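Local coordinates for protein aspartate aminotransferase (Rhodobacter sphaeroides, PDB 3NRA) that probably catalyses the pyridoxal-phosphate-dependent transfer of an amino group from L-aspartate to 2-oxoglutarate, giving oxaloacetate and L-glutamate, at residues Arg181-Ser186 / Ala213-Asp218. Sequence-based numbering, arbitrary orientation.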
# COMPACT_ATOMS: atom_id res chain seq x y z
N ARG B 181 -12.49 22.96 2.96
CA ARG B 181 -13.62 22.02 3.10
C ARG B 181 -13.17 20.64 3.52
O ARG B 181 -14.01 19.70 3.58
CB ARG B 181 -14.42 21.96 1.79
CG ARG B 181 -15.10 23.30 1.42
CD ARG B 181 -16.28 23.61 2.40
NE ARG B 181 -16.89 24.90 2.15
CZ ARG B 181 -16.56 26.07 2.75
NH1 ARG B 181 -15.55 26.16 3.64
NH2 ARG B 181 -17.23 27.18 2.41
N VAL B 182 -11.89 20.52 3.90
CA VAL B 182 -11.40 19.36 4.61
C VAL B 182 -10.59 19.76 5.86
O VAL B 182 -9.82 20.73 5.82
CB VAL B 182 -10.53 18.49 3.70
CG1 VAL B 182 -10.03 17.21 4.47
CG2 VAL B 182 -11.28 18.12 2.43
N PHE B 183 -10.76 18.99 6.95
CA PHE B 183 -9.92 19.08 8.15
C PHE B 183 -9.46 17.67 8.55
O PHE B 183 -10.26 16.78 8.69
CB PHE B 183 -10.75 19.70 9.28
CG PHE B 183 -10.05 19.73 10.64
CD1 PHE B 183 -8.76 20.24 10.77
CD2 PHE B 183 -10.73 19.34 11.79
CE1 PHE B 183 -8.16 20.32 12.00
CE2 PHE B 183 -10.10 19.38 13.03
CZ PHE B 183 -8.81 19.88 13.13
N LEU B 184 -8.14 17.51 8.73
CA LEU B 184 -7.50 16.24 9.06
C LEU B 184 -6.76 16.45 10.36
O LEU B 184 -6.02 17.45 10.49
CB LEU B 184 -6.50 15.85 7.97
CG LEU B 184 -5.46 14.78 8.31
CD1 LEU B 184 -6.13 13.41 8.65
CD2 LEU B 184 -4.44 14.67 7.18
N PHE B 185 -6.98 15.56 11.34
CA PHE B 185 -6.29 15.62 12.62
C PHE B 185 -6.17 14.26 13.29
O PHE B 185 -7.02 13.36 13.06
CB PHE B 185 -6.98 16.65 13.57
CG PHE B 185 -8.24 16.16 14.22
CD1 PHE B 185 -9.39 15.96 13.47
CD2 PHE B 185 -8.31 15.99 15.60
CE1 PHE B 185 -10.58 15.53 14.08
CE2 PHE B 185 -9.49 15.56 16.22
CZ PHE B 185 -10.63 15.33 15.45
N SER B 186 -5.11 14.09 14.10
CA SER B 186 -4.97 12.92 14.94
C SER B 186 -5.45 13.20 16.37
O SER B 186 -5.24 14.29 16.92
CB SER B 186 -3.50 12.40 14.95
OG SER B 186 -2.65 13.32 15.60
N ALA B 213 -17.80 20.89 5.78
CA ALA B 213 -16.46 20.40 5.65
C ALA B 213 -16.45 18.93 6.00
O ALA B 213 -17.23 18.48 6.83
CB ALA B 213 -15.49 21.18 6.59
N THR B 214 -15.58 18.18 5.32
CA THR B 214 -15.29 16.80 5.63
C THR B 214 -14.17 16.76 6.68
O THR B 214 -13.23 17.54 6.62
CB THR B 214 -14.85 16.02 4.32
OG1 THR B 214 -15.97 15.87 3.44
CG2 THR B 214 -14.29 14.68 4.62
N VAL B 215 -14.29 15.86 7.64
CA VAL B 215 -13.27 15.69 8.65
C VAL B 215 -12.76 14.25 8.58
O VAL B 215 -13.56 13.31 8.51
CB VAL B 215 -13.85 15.94 10.10
CG1 VAL B 215 -12.82 15.64 11.14
CG2 VAL B 215 -14.38 17.38 10.26
N ILE B 216 -11.44 14.11 8.56
CA ILE B 216 -10.75 12.82 8.69
C ILE B 216 -10.17 12.78 10.09
O ILE B 216 -9.29 13.56 10.40
CB ILE B 216 -9.60 12.69 7.66
CG1 ILE B 216 -10.13 12.90 6.22
CG2 ILE B 216 -8.86 11.34 7.81
CD1 ILE B 216 -9.00 13.28 5.20
N ALA B 217 -10.73 11.96 10.97
CA ALA B 217 -10.26 11.86 12.35
C ALA B 217 -9.37 10.62 12.50
O ALA B 217 -9.83 9.49 12.33
CB ALA B 217 -11.43 11.78 13.30
N ASP B 218 -8.07 10.85 12.73
CA ASP B 218 -7.08 9.78 12.83
C ASP B 218 -6.95 9.37 14.32
O ASP B 218 -6.22 10.01 15.11
CB ASP B 218 -5.74 10.25 12.23
CG ASP B 218 -4.69 9.14 12.16
OD1 ASP B 218 -4.86 8.11 12.82
OD2 ASP B 218 -3.68 9.33 11.44
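L184 and I216 cross at an oblique angle on two neighbouring parallel strands, 182-186 and 214-218, which helix 198-211 links as a beta-alpha-beta unit in the large mixed sheet of a class-I, pyridoxal-phosphate-dependent aminotransferase. The strands run 10° from parallel, and five backbone hydrogen bonds zip them together, the tightest from D218 N to F185 O (2.7 Å).

On the face that carries V182, L184 and S186, the two branches of I216 make separate contacts along strand 182-186. Its CG2, anti to the backbone N, presses on L184 CD1 at 3.5 Å, while CD1 extends the other way to V182 CG1 at 4.1 Å, so that one side chain bridges two residues of the opposing strand. L184 CD1 also leans over the strand to lie 3.6 Å from I216 O. Beyond this pair, L115 and A118 of helix 110-120 pack against L184 and I216 respectively.

On the face of F183, F185, V215 and A217, the F185 ring makes the nearest side-chain contacts across the strands. F185 places CG between its backbone N and carbonyl carbon (chi1 78°), and the ring leans across to strand 214-218, where CE1 settles between V215 and A217. V215 CG1 meets the ring at its edge, near the ring plane, 3.7 Å from CE1; A217 approaches the same carbon obliquely with its lone CB, at 3.9 Å. The ring of F183 lies farther off, with CD2 4.3 Å from V215 CG1. I201 and I204 of helix 198-211 close over F185 and F183, and Y196 stacks edge-to-face with F185.

At the C-terminal ends of the strands, S186 OG is hydrogen-bonded to D135 OD1. Strand 214-218 reaches the cofactor there: D218 OD2 is hydrogen-bonded to N1 of the pyridoxal-phosphate-modified lysine at position 253.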